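Local coordinates for 4-aminobutyrate transaminase (Acinetobacter baumannii, PDB 6WOP), which probably catalyses the pyridoxal 5'-phosphate-dependent transfer of the amino group of 4-aminobutyrate to 2-oxoglutarate, at residues E32-W37 and L397-E402; I45-G50 and F393-T398; G50-N55 and M267-G272. One frame throughout, in Å; residues are numbered along the deposited sequence.

How the interactions relate
From the N terminus, the chain makes the hairpin of strands 28-32 and 35-38, whose turn in 32-37 meets 397-402 and closes the longest loop, interaction 1. The next strand, 43-46, runs on into interaction 2, where 45-50 meets 393-398; it starts inside that loop but ends on the same part of the chain, sharing L397 and T398. Interaction 3 begins on G50, the last residue of 45-50, and nests inside both, joining 50-55 to the loop after strand 264-267. Two bridges connect the three: D46 N probably bonds to A34 O, and L397 N to N55 O. Together they tie the sheet of strands 35-38 and 43-46 to that of strands 264-267 and 278-283.

Interaction 1. Residues E32-W37 and L397-E402; sequences ENATIW and LTIPAE
N33 meets T398 through its side-chain amide and spends both ends of it on that one residue. T398 OG1 donates to N33 OD1 at 2.6 Å, and N33 ND2 donates to the backbone O of T398 at 2.9 Å. The second bond is fairly straight, 160° at the hydrogen, and leaves N33 within the plane of its amide, although it arrives above the plane of the T398 carbonyl. The hydroxyl likewise comes to OD1 from above the amide plane. N33 CG stands anti to the backbone N (chi1 -172°), toward 397-402; T398 OG1, between its backbone N and carbonyl carbon (chi1 54°), faces the amide. The N33 and P400 side chains also reach toward each other tip to tip, with N33 ND2 3.4 Å from P400 CD.

A34 supplies the apolar half. Its CB rests against the CG1-CD1 arm of I399, 3.5 Å from I399 CG1 and 3.7 Å from I399 CD1, and the buried I399 continues onto F47 and L328.

N33 and A34 are the two corner residues of a type II' turn from E32 to T35, the tight connection of a beta hairpin between strands 28-32 and 35-38. Across the contact, P400 holds the N-cap position of helix 401-416, so the hairpin tip is fixed to the lead-in of that helix. Because the T398 carbonyl can only accept, ND2 has to face it, and OD1 is left to the hydroxyl: the pair of bonds settles which way round the amide lies.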
ATOM      1  N   GLU A  32     -12.650 -23.930 -36.969  1.00 17.56           N
ATOM      2  CA  GLU A  32     -12.798 -23.091 -38.160  1.00 15.34           C
ATOM      3  C   GLU A  32     -14.152 -22.406 -38.086  1.00 18.71           C
ATOM      4  O   GLU A  32     -15.206 -23.082 -38.045  1.00 19.02           O
ATOM      5  CB  GLU A  32     -12.638 -23.889 -39.491  1.00 17.32           C
ATOM      6  CG  GLU A  32     -12.327 -22.916 -40.708  1.00 17.75           C
ATOM      7  CD  GLU A  32     -11.809 -23.640 -41.961  1.00 27.58           C
ATOM      8  OE1 GLU A  32     -11.261 -24.725 -41.827  1.00 29.50           O
ATOM      9  OE2 GLU A  32     -11.984 -23.113 -43.069  1.00 32.90           O
ATOM     10  N   ASN A  33     -14.109 -21.070 -38.182  1.00 16.82           N
ATOM     11  CA  ASN A  33     -15.265 -20.174 -38.087  1.00 18.46           C
ATOM     12  C   ASN A  33     -15.914 -20.443 -36.727  1.00 17.93           C
ATOM     13  O   ASN A  33     -15.316 -20.080 -35.698  1.00 17.72           O
ATOM     14  CB  ASN A  33     -16.242 -20.300 -39.295  1.00 14.32           C
ATOM     15  CG  ASN A  33     -17.380 -19.190 -39.280  1.00 19.25           C
ATOM     16  OD1 ASN A  33     -17.427 -18.317 -38.387  1.00 19.83           O
ATOM     17  ND2 ASN A  33     -18.249 -19.229 -40.245  1.00 22.05           N
ATOM     18  N   ALA A  34     -17.071 -21.113 -36.679  1.00 18.21           N
ATOM     19  CA  ALA A  34     -17.719 -21.406 -35.396  1.00 19.58           C
ATOM     20  C   ALA A  34     -17.811 -22.916 -35.137  1.00 18.73           C
ATOM     21  O   ALA A  34     -18.692 -23.368 -34.389  1.00 18.72           O
ATOM     22  CB  ALA A  34     -19.124 -20.766 -35.347  1.00 17.70           C
ATOM     23  N   THR A  35     -16.962 -23.713 -35.785  1.00 19.25           N
ATOM     24  CA  THR A  35     -16.898 -25.163 -35.596  1.00 17.68           C
ATOM     25  C   THR A  35     -15.576 -25.542 -34.931  1.00 19.99           C
ATOM     26  O   THR A  35     -14.511 -25.096 -35.384  1.00 20.79           O
ATOM     27  CB  THR A  35     -16.991 -25.851 -36.957  1.00 18.34           C
ATOM     28  OG1 THR A  35     -18.123 -25.268 -37.649  1.00 21.65           O
ATOM     29  CG2 THR A  35     -17.249 -27.381 -36.801  1.00 19.82           C
ATOM     30  N   ILE A  36     -15.633 -26.379 -33.891  1.00 19.73           N
ATOM     31  CA  ILE A  36     -14.435 -26.883 -33.206  1.00 17.81           C
ATOM     32  C   ILE A  36     -14.514 -28.393 -33.204  1.00 19.71           C
ATOM     33  O   ILE A  36     -15.600 -28.952 -32.992  1.00 21.73           O
ATOM     34  CB  ILE A  36     -14.357 -26.383 -31.736  1.00 19.06           C
ATOM     35  CG1 ILE A  36     -14.402 -24.853 -31.665  1.00 18.50           C
ATOM     36  CG2 ILE A  36     -13.052 -26.962 -31.033  1.00 21.30           C
ATOM     37  CD1 ILE A  36     -14.816 -24.392 -30.218  1.00 21.38           C
ATOM     38  N   TRP A  37     -13.381 -29.062 -33.448  1.00 19.52           N
ATOM     39  CA  TRP A  37     -13.347 -30.530 -33.476  1.00 24.05           C
ATOM     40  C   TRP A  37     -12.430 -31.022 -32.375  1.00 25.79           C
ATOM     41  O   TRP A  37     -11.376 -30.421 -32.136  1.00 25.38           O
ATOM     42  CB  TRP A  37     -12.806 -31.085 -34.802  1.00 23.32           C
ATOM     43  CG  TRP A  37     -13.718 -30.943 -35.982  1.00 27.17           C
ATOM     44  CD1 TRP A  37     -14.619 -31.860 -36.447  1.00 29.98           C
ATOM     45  CD2 TRP A  37     -13.793 -29.818 -36.859  1.00 25.63           C
ATOM     46  NE1 TRP A  37     -15.277 -31.361 -37.541  1.00 31.00           N
ATOM     47  CE2 TRP A  37     -14.761 -30.125 -37.846  1.00 29.24           C
ATOM     48  CE3 TRP A  37     -13.119 -28.587 -36.923  1.00 24.00           C
ATOM     49  CZ2 TRP A  37     -15.091 -29.230 -38.881  1.00 28.80           C
ATOM     50  CZ3 TRP A  37     -13.422 -27.683 -37.978  1.00 22.04           C
ATOM     51  CH2 TRP A  37     -14.400 -28.026 -38.944  1.00 25.86           C
ATOM     52  N   LEU A 397     -19.300 -13.714 -34.891  1.00 15.77           N
ATOM     53  CA  LEU A 397     -20.292 -12.944 -35.652  1.00 16.63           C
ATOM     54  C   LEU A 397     -20.392 -13.432 -37.100  1.00 19.83           C
ATOM     55  O   LEU A 397     -21.364 -13.079 -37.817  1.00 23.60           O
ATOM     56  CB  LEU A 397     -19.901 -11.480 -35.673  1.00 18.08           C
ATOM     57  CG  LEU A 397     -19.772 -10.827 -34.284  1.00 16.89           C
ATOM     58  CD1 LEU A 397     -19.457  -9.306 -34.403  1.00 16.92           C
ATOM     59  CD2 LEU A 397     -21.092 -11.043 -33.512  1.00 17.94           C
ATOM     60  N   THR A 398     -19.442 -14.246 -37.493  1.00 16.99           N
ATOM     61  CA  THR A 398     -19.390 -14.884 -38.815  1.00 19.28           C
ATOM     62  C   THR A 398     -20.101 -16.252 -38.843  1.00 20.64           C
ATOM     63  O   THR A 398     -20.047 -16.947 -39.876  1.00 17.80           O
ATOM     64  CB  THR A 398     -17.917 -15.065 -39.200  1.00 20.84           C
ATOM     65  OG1 THR A 398     -17.236 -15.772 -38.144  1.00 20.02           O
ATOM     66  CG2 THR A 398     -17.194 -13.712 -39.394  1.00 16.87           C
ATOM     67  N   ILE A 399     -20.710 -16.684 -37.741  1.00 18.11           N
ATOM     68  CA  ILE A 399     -21.298 -18.045 -37.703  1.00 18.28           C
ATOM     69  C   ILE A 399     -22.346 -18.194 -38.820  1.00 19.69           C
ATOM     70  O   ILE A 399     -23.157 -17.284 -39.054  1.00 20.36           O
ATOM     71  CB  ILE A 399     -21.882 -18.338 -36.286  1.00 18.63           C
ATOM     72  CG1 ILE A 399     -22.386 -19.784 -36.247  1.00 19.74           C
ATOM     73  CG2 ILE A 399     -23.045 -17.386 -35.925  1.00 20.99           C
ATOM     74  CD1 ILE A 399     -22.733 -20.236 -34.830  1.00 21.20           C
ATOM     75  N   PRO A 400     -22.350 -19.277 -39.596  1.00 20.38           N
ATOM     76  CA  PRO A 400     -23.390 -19.432 -40.619  1.00 20.97           C
ATOM     77  C   PRO A 400     -24.756 -19.445 -39.967  1.00 21.89           C
ATOM     78  O   PRO A 400     -24.932 -20.078 -38.940  1.00 22.04           O
ATOM     79  CB  PRO A 400     -23.062 -20.783 -41.243  1.00 21.57           C
ATOM     80  CG  PRO A 400     -21.511 -20.941 -41.022  1.00 20.19           C
ATOM     81  CD  PRO A 400     -21.389 -20.396 -39.592  1.00 19.08           C
ATOM     82  N   ALA A 401     -25.743 -18.810 -40.611  1.00 25.32           N
ATOM     83  CA  ALA A 401     -27.069 -18.658 -39.991  1.00 24.49           C
ATOM     84  C   ALA A 401     -27.681 -20.030 -39.673  1.00 26.13           C
ATOM     85  O   ALA A 401     -28.335 -20.209 -38.637  1.00 26.49           O
ATOM     86  CB  ALA A 401     -27.963 -17.837 -40.928  1.00 27.60           C
ATOM     87  N   GLU A 402     -27.440 -21.027 -40.542  1.00 25.63           N
ATOM     88  CA  GLU A 402     -28.029 -22.352 -40.333  1.00 26.82           C
ATOM     89  C   GLU A 402     -27.387 -23.099 -39.171  1.00 25.87           C
ATOM     90  O   GLU A 402     -28.059 -23.860 -38.477  1.00 27.70           O
ATOM     91  CB  GLU A 402     -27.932 -23.186 -41.623  1.00 34.49           C
ATOM     92  CG  GLU A 402     -26.525 -23.606 -42.023  1.00 33.01           C
ATOM     93  CD  GLU A 402     -25.771 -22.572 -42.913  1.00 32.67           C
ATOM     94  OE1 GLU A 402     -26.203 -21.389 -43.055  1.00 27.85           O
ATOM     95  OE2 GLU A 402     -24.740 -22.981 -43.494  1.00 30.04           O
TER

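Interaction 2. Residues I45-G50 and F393-T398; sequences IDFAGG and FLYPLT
An Asx turn at D46 shapes the chain where F47 meets L394. D46 OD1 accepts from A48 N at 2.7 Å and from G49 N at 2.8 Å, both coming from the same face of the carboxylate. That curl presents F47 O to L394 N, a hydrogen bond of 3.1 Å with 158° at the hydrogen.

Aromatic rings pack beside this bond. Y395 turns its edge to the face of F47, with the two ring centroids 5.6 Å apart and the planes at 61°, while F47 CD2 lies in the plane of the F393 ring, at its edge, 3.7 Å from F393 CD1. P396 CD sits 3.3 Å from D46 O, an oxygen buried with no conventional partner; the Y395 CA-H is directed at it. G49, with positive phi, brings its CA 3.5 Å from L394 O, where a beta carbon would clash.

Y395 OH bonds to S355 OG, and its ring packs on L328 and L332 of helix 321-342. F47 leans on L379 and L381 of strand 379-384, which lies between strands 43-46 and 390-393 in the sheet, and F393 touches L411 of helix 401-416.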
ATOM      1  N   ILE A  45     -20.424 -26.808 -31.886  1.00 26.88           N
ATOM      2  CA  ILE A  45     -20.765 -25.481 -32.386  1.00 23.47           C
ATOM      3  C   ILE A  45     -20.227 -24.529 -31.339  1.00 24.21           C
ATOM      4  O   ILE A  45     -20.488 -24.710 -30.151  1.00 24.99           O
ATOM      5  CB  ILE A  45     -22.283 -25.313 -32.579  1.00 23.57           C
ATOM      6  CG1 ILE A  45     -22.795 -26.242 -33.683  1.00 23.13           C
ATOM      7  CG2 ILE A  45     -22.673 -23.810 -32.746  1.00 20.18           C
ATOM      8  CD1 ILE A  45     -24.351 -26.400 -33.758  1.00 24.45           C
ATOM      9  N   ASP A  46     -19.509 -23.524 -31.764  1.00 20.66           N
ATOM     10  CA  ASP A  46     -18.809 -22.654 -30.818  1.00 19.83           C
ATOM     11  C   ASP A  46     -19.684 -21.447 -30.468  1.00 18.78           C
ATOM     12  O   ASP A  46     -19.754 -20.480 -31.235  1.00 19.28           O
ATOM     13  CB  ASP A  46     -17.480 -22.236 -31.458  1.00 17.67           C
ATOM     14  CG  ASP A  46     -16.676 -21.313 -30.568  1.00 22.75           C
ATOM     15  OD1 ASP A  46     -16.990 -21.244 -29.349  1.00 21.45           O
ATOM     16  OD2 ASP A  46     -15.734 -20.636 -31.108  1.00 24.11           O
ATOM     17  N   PHE A  47     -20.298 -21.454 -29.286  1.00 19.57           N
ATOM     18  CA  PHE A  47     -20.880 -20.224 -28.753  1.00 19.75           C
ATOM     19  C   PHE A  47     -19.980 -19.555 -27.705  1.00 19.68           C
ATOM     20  O   PHE A  47     -20.478 -18.769 -26.882  1.00 19.01           O
ATOM     21  CB  PHE A  47     -22.233 -20.486 -28.104  1.00 20.63           C
ATOM     22  CG  PHE A  47     -23.423 -20.571 -29.094  1.00 21.32           C
ATOM     23  CD1 PHE A  47     -23.216 -20.675 -30.465  1.00 22.66           C
ATOM     24  CD2 PHE A  47     -24.729 -20.554 -28.618  1.00 20.55           C
ATOM     25  CE1 PHE A  47     -24.298 -20.777 -31.381  1.00 25.59           C
ATOM     26  CE2 PHE A  47     -25.809 -20.621 -29.531  1.00 22.98           C
ATOM     27  CZ  PHE A  47     -25.591 -20.751 -30.906  1.00 28.14           C
ATOM     28  N   ALA A  48     -18.687 -19.869 -27.701  1.00 21.72           N
ATOM     29  CA  ALA A  48     -17.734 -19.284 -26.752  1.00 20.95           C
ATOM     30  C   ALA A  48     -16.774 -18.309 -27.387  1.00 20.52           C
ATOM     31  O   ALA A  48     -16.348 -17.357 -26.721  1.00 22.29           O
ATOM     32  CB  ALA A  48     -16.894 -20.384 -26.082  1.00 20.34           C
ATOM     33  N   GLY A  49     -16.373 -18.563 -28.623  1.00 18.83           N
ATOM     34  CA  GLY A  49     -15.484 -17.646 -29.299  1.00 17.63           C
ATOM     35  C   GLY A  49     -14.171 -17.470 -28.567  1.00 19.61           C
ATOM     36  O   GLY A  49     -13.592 -16.379 -28.607  1.00 20.23           O
ATOM     37  N   GLY A  50     -13.695 -18.505 -27.874  1.00 16.40           N
ATOM     38  CA  GLY A  50     -12.476 -18.341 -27.077  1.00 17.24           C
ATOM     39  C   GLY A  50     -12.618 -17.263 -26.022  1.00 18.92           C
ATOM     40  O   GLY A  50     -11.613 -16.667 -25.620  1.00 16.56           O
ATOM     41  N   PHE A 393     -23.463 -15.471 -24.336  1.00 19.97           N
ATOM     42  CA  PHE A 393     -23.322 -15.962 -25.715  1.00 17.83           C
ATOM     43  C   PHE A 393     -22.289 -15.135 -26.459  1.00 18.60           C
ATOM     44  O   PHE A 393     -22.449 -13.914 -26.608  1.00 19.97           O
ATOM     45  CB  PHE A 393     -24.682 -15.921 -26.419  1.00 21.35           C
ATOM     46  CG  PHE A 393     -25.688 -16.781 -25.750  1.00 25.21           C
ATOM     47  CD1 PHE A 393     -25.762 -18.136 -26.074  1.00 27.63           C
ATOM     48  CD2 PHE A 393     -26.505 -16.265 -24.745  1.00 25.05           C
ATOM     49  CE1 PHE A 393     -26.653 -18.990 -25.417  1.00 28.84           C
ATOM     50  CE2 PHE A 393     -27.393 -17.105 -24.065  1.00 24.67           C
ATOM     51  CZ  PHE A 393     -27.457 -18.479 -24.416  1.00 26.30           C
ATOM     52  N   LEU A 394     -21.227 -15.804 -26.926  1.00 21.11           N
ATOM     53  CA  LEU A 394     -20.083 -15.181 -27.585  1.00 18.23           C
ATOM     54  C   LEU A 394     -19.708 -15.875 -28.889  1.00 19.55           C
ATOM     55  O   LEU A 394     -18.501 -15.958 -29.249  1.00 19.77           O
ATOM     56  CB  LEU A 394     -18.892 -15.195 -26.635  1.00 17.58           C
ATOM     57  CG  LEU A 394     -19.138 -14.209 -25.501  1.00 18.60           C
ATOM     58  CD1 LEU A 394     -18.076 -14.469 -24.333  1.00 18.32           C
ATOM     59  CD2 LEU A 394     -19.040 -12.801 -26.055  1.00 18.47           C
ATOM     60  N   TYR A 395     -20.727 -16.413 -29.612  1.00 19.37           N
ATOM     61  CA  TYR A 395     -20.513 -17.059 -30.903  1.00 19.33           C
ATOM     62  C   TYR A 395     -19.797 -16.109 -31.841  1.00 17.60           C
ATOM     63  O   TYR A 395     -20.039 -14.900 -31.761  1.00 21.33           O
ATOM     64  CB  TYR A 395     -21.864 -17.414 -31.500  1.00 20.28           C
ATOM     65  CG  TYR A 395     -22.883 -16.256 -31.357  1.00 21.45           C
ATOM     66  CD1 TYR A 395     -22.971 -15.240 -32.303  1.00 18.77           C
ATOM     67  CD2 TYR A 395     -23.761 -16.214 -30.281  1.00 20.93           C
ATOM     68  CE1 TYR A 395     -23.933 -14.175 -32.150  1.00 19.67           C
ATOM     69  CE2 TYR A 395     -24.682 -15.206 -30.113  1.00 24.07           C
ATOM     70  CZ  TYR A 395     -24.782 -14.206 -31.051  1.00 21.90           C
ATOM     71  OH  TYR A 395     -25.713 -13.239 -30.840  1.00 23.53           O
ATOM     72  N   PRO A 396     -18.966 -16.600 -32.774  1.00 18.84           N
ATOM     73  CA  PRO A 396     -18.424 -15.722 -33.815  1.00 14.54           C
ATOM     74  C   PRO A 396     -19.530 -15.009 -34.553  1.00 18.95           C
ATOM     75  O   PRO A 396     -20.577 -15.606 -34.818  1.00 21.26           O
ATOM     76  CB  PRO A 396     -17.678 -16.717 -34.756  1.00 14.38           C
ATOM     77  CG  PRO A 396     -17.121 -17.754 -33.759  1.00 13.98           C
ATOM     78  CD  PRO A 396     -18.314 -17.923 -32.761  1.00 15.64           C
ATOM     79  N   LEU A 397     -19.300 -13.714 -34.891  1.00 15.77           N
ATOM     80  CA  LEU A 397     -20.292 -12.944 -35.652  1.00 16.63           C
ATOM     81  C   LEU A 397     -20.392 -13.432 -37.100  1.00 19.83           C
ATOM     82  O   LEU A 397     -21.364 -13.079 -37.817  1.00 23.60           O
ATOM     83  CB  LEU A 397     -19.901 -11.480 -35.673  1.00 18.08           C
ATOM     84  CG  LEU A 397     -19.772 -10.827 -34.284  1.00 16.89           C
ATOM     85  CD1 LEU A 397     -19.457  -9.306 -34.403  1.00 16.92           C
ATOM     86  CD2 LEU A 397     -21.092 -11.043 -33.512  1.00 17.94           C
ATOM     87  N   THR A 398     -19.442 -14.246 -37.493  1.00 16.99           N
ATOM     88  CA  THR A 398     -19.390 -14.884 -38.815  1.00 19.28           C
ATOM     89  C   THR A 398     -20.101 -16.252 -38.843  1.00 20.64           C
ATOM     90  O   THR A 398     -20.047 -16.947 -39.876  1.00 17.80           O
ATOM     91  CB  THR A 398     -17.917 -15.065 -39.200  1.00 20.84           C
ATOM     92  OG1 THR A 398     -17.236 -15.772 -38.144  1.00 20.02           O
ATOM     93  CG2 THR A 398     -17.194 -13.712 -39.394  1.00 16.87           C
TER

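Interaction 3. Residues G50-N55 and M267-G272; sequences GIAVLN and MAKSLG
K269 reaches across to I51 with a side chain extended as far as CE and then bent. CG is anti to the carbonyl carbon, the next two torsions are close to 180°, and the turn at chi4 (-104°) sets NZ 2.7 Å from I51 O. This hydrogen bond approaches only slightly out of the carbonyl plane. I51 CG2, anti to its own backbone N, lies 3.4 Å from K269 NZ. The V53 side chain crosses the lysine at about a right angle: its CG2 touches K269 CG at 3.7 Å, while CG1, anti to the V53 backbone N (chi1 178°), turns to K269 O.

K269 lies in the loop between strands 264-267 and 278-283 of the large-domain sheet, in an A-K-S-L-G context where class-III aminotransferases carry the lysine that binds pyridoxal phosphate; it is probably that residue here. A bound tartrate, probably from the crystallisation liquor, lies about 6 Å from the side chain of K269. T298 OG1 of the second subunit makes a weak bond with K269 NZ, consistent with a site at the subunit interface.

S270 OG appears to donate to A52 O and accept from N55 N, but a clash with V53 makes its position doubtful. S270 CA is 3.3 Å from V53 O in a CA-H...O contact. N55 ND2 lies 3.4 Å from S270 CB and bonds to F246 O, and N55 OD1 bonds to R248 NH1.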
ATOM      1  N   GLY A  50     -13.695 -18.505 -27.874  1.00 16.40           N
ATOM      2  CA  GLY A  50     -12.476 -18.341 -27.077  1.00 17.24           C
ATOM      3  C   GLY A  50     -12.618 -17.263 -26.022  1.00 18.92           C
ATOM      4  O   GLY A  50     -11.613 -16.667 -25.620  1.00 16.56           O
ATOM      5  N   ILE A  51     -13.850 -17.016 -25.551  1.00 19.27           N
ATOM      6  CA  ILE A  51     -14.241 -15.951 -24.620  1.00 21.15           C
ATOM      7  C   ILE A  51     -14.105 -14.613 -25.320  1.00 18.53           C
ATOM      8  O   ILE A  51     -13.253 -13.782 -24.911  1.00 20.32           O
ATOM      9  CB  ILE A  51     -13.439 -15.875 -23.302  1.00 20.68           C
ATOM     10  CG1 ILE A  51     -13.118 -17.249 -22.679  1.00 22.80           C
ATOM     11  CG2 ILE A  51     -14.228 -15.057 -22.305  1.00 19.83           C
ATOM     12  CD1 ILE A  51     -12.140 -17.080 -21.426  1.00 27.27           C
ATOM     13  N   ALA A  52     -14.898 -14.421 -26.382  1.00 17.47           N
ATOM     14  CA  ALA A  52     -15.086 -13.125 -27.061  1.00 18.68           C
ATOM     15  C   ALA A  52     -13.862 -12.700 -27.852  1.00 19.45           C
ATOM     16  O   ALA A  52     -13.746 -11.536 -28.245  1.00 18.28           O
ATOM     17  CB  ALA A  52     -15.466 -12.036 -26.019  1.00 17.92           C
ATOM     18  N   VAL A  53     -12.964 -13.641 -28.150  1.00 17.40           N
ATOM     19  CA  VAL A  53     -11.750 -13.369 -28.930  1.00 17.66           C
ATOM     20  C   VAL A  53     -11.961 -13.577 -30.422  1.00 15.71           C
ATOM     21  O   VAL A  53     -11.168 -13.053 -31.240  1.00 18.54           O
ATOM     22  CB  VAL A  53     -10.580 -14.250 -28.420  1.00 16.82           C
ATOM     23  CG1 VAL A  53      -9.316 -14.038 -29.243  1.00 16.87           C
ATOM     24  CG2 VAL A  53     -10.285 -13.917 -26.922  1.00 16.53           C
ATOM     25  N   LEU A  54     -13.015 -14.280 -30.819  1.00 18.65           N
ATOM     26  CA  LEU A  54     -13.159 -14.711 -32.209  1.00 17.76           C
ATOM     27  C   LEU A  54     -14.441 -14.156 -32.812  1.00 19.67           C
ATOM     28  O   LEU A  54     -15.220 -14.896 -33.447  1.00 17.44           O
ATOM     29  CB  LEU A  54     -13.128 -16.257 -32.290  1.00 18.09           C
ATOM     30  CG  LEU A  54     -11.782 -16.685 -31.667  1.00 19.53           C
ATOM     31  CD1 LEU A  54     -11.877 -18.117 -31.255  1.00 22.24           C
ATOM     32  CD2 LEU A  54     -10.671 -16.431 -32.727  1.00 17.10           C
ATOM     33  N   ASN A  55     -14.640 -12.830 -32.707  1.00 15.73           N
ATOM     34  CA  ASN A  55     -15.813 -12.243 -33.367  1.00 14.31           C
ATOM     35  C   ASN A  55     -15.794 -12.506 -34.865  1.00 14.55           C
ATOM     36  O   ASN A  55     -16.864 -12.624 -35.476  1.00 14.89           O
ATOM     37  CB  ASN A  55     -15.876 -10.741 -33.101  1.00 15.22           C
ATOM     38  CG  ASN A  55     -16.238 -10.433 -31.606  1.00 20.87           C
ATOM     39  OD1 ASN A  55     -16.577 -11.364 -30.781  1.00 21.52           O
ATOM     40  ND2 ASN A  55     -16.081  -9.150 -31.227  1.00 16.60           N
ATOM     41  N   MET A 267      -8.674  -2.046 -25.406  1.00 14.55           N
ATOM     42  CA  MET A 267      -9.065  -3.031 -26.424  1.00 18.31           C
ATOM     43  C   MET A 267      -8.192  -4.253 -26.293  1.00 17.04           C
ATOM     44  O   MET A 267      -6.999  -4.145 -26.006  1.00 17.80           O
ATOM     45  CB  MET A 267      -8.840  -2.493 -27.865  1.00 22.14           C
ATOM     46  CG  MET A 267      -9.494  -1.156 -28.126  1.00 25.52           C
ATOM     47  SD  MET A 267      -8.804  -0.397 -29.607  1.00 25.12           S
ATOM     48  CE  MET A 267      -7.233   0.297 -29.017  1.00 27.86           C
ATOM     49  N   ALA A 268      -8.766  -5.414 -26.607  1.00 15.27           N
ATOM     50  CA  ALA A 268      -7.955  -6.618 -26.795  1.00 14.58           C
ATOM     51  C   ALA A 268      -8.838  -7.683 -27.434  1.00 13.82           C
ATOM     52  O   ALA A 268      -9.735  -7.331 -28.210  1.00 15.68           O
ATOM     53  CB  ALA A 268      -7.374  -7.116 -25.470  1.00 14.30           C
ATOM     54  N   LYS A 269      -8.619  -8.959 -27.076  1.00 15.07           N
ATOM     55  CA  LYS A 269      -9.452 -10.078 -27.500  1.00 15.52           C
ATOM     56  C   LYS A 269      -9.729 -10.008 -29.003  1.00 14.46           C
ATOM     57  O   LYS A 269      -8.839 -10.305 -29.801  1.00 16.31           O
ATOM     58  CB  LYS A 269     -10.737 -10.123 -26.659  1.00 17.02           C
ATOM     59  CG  LYS A 269     -10.454 -10.632 -25.183  1.00 15.43           C
ATOM     60  CD  LYS A 269     -11.746 -10.791 -24.427  1.00 19.49           C
ATOM     61  CE  LYS A 269     -11.515 -11.287 -22.986  1.00 25.13           C
ATOM     62  NZ  LYS A 269     -11.849 -12.674 -22.880  1.00 28.16           N
ATOM     63  N   SER A 270     -10.944  -9.611 -29.411  1.00 13.82           N
ATOM     64  CA  SER A 270     -11.216  -9.790 -30.831  1.00 15.79           C
ATOM     65  C   SER A 270     -10.490  -8.771 -31.711  1.00 16.77           C
ATOM     66  O   SER A 270     -10.439  -8.976 -32.931  1.00 18.92           O
ATOM     67  CB  SER A 270     -12.722  -9.751 -31.079  1.00 17.99           C
ATOM     68  OG  SER A 270     -13.287 -11.047 -30.916  1.00 19.97           O
ATOM     69  N   LEU A 271      -9.843  -7.740 -31.124  1.00 16.04           N
ATOM     70  CA  LEU A 271      -8.905  -6.883 -31.860  1.00 15.65           C
ATOM     71  C   LEU A 271      -8.011  -7.760 -32.743  1.00 16.39           C
ATOM     72  O   LEU A 271      -7.778  -7.440 -33.905  1.00 16.29           O
ATOM     73  CB  LEU A 271      -8.024  -6.078 -30.880  1.00 16.13           C
ATOM     74  CG  LEU A 271      -6.850  -5.333 -31.506  1.00 15.42           C
ATOM     75  CD1 LEU A 271      -7.273  -4.200 -32.460  1.00 17.91           C
ATOM     76  CD2 LEU A 271      -5.918  -4.694 -30.334  1.00 14.83           C
ATOM     77  N   GLY A 272      -7.508  -8.857 -32.208  1.00 14.83           N
ATOM     78  CA  GLY A 272      -6.471  -9.648 -32.863  1.00 13.01           C
ATOM     79  C   GLY A 272      -7.019 -10.882 -33.570  1.00 15.41           C
ATOM     80  O   GLY A 272      -6.236 -11.640 -34.187  1.00 14.76           O
TER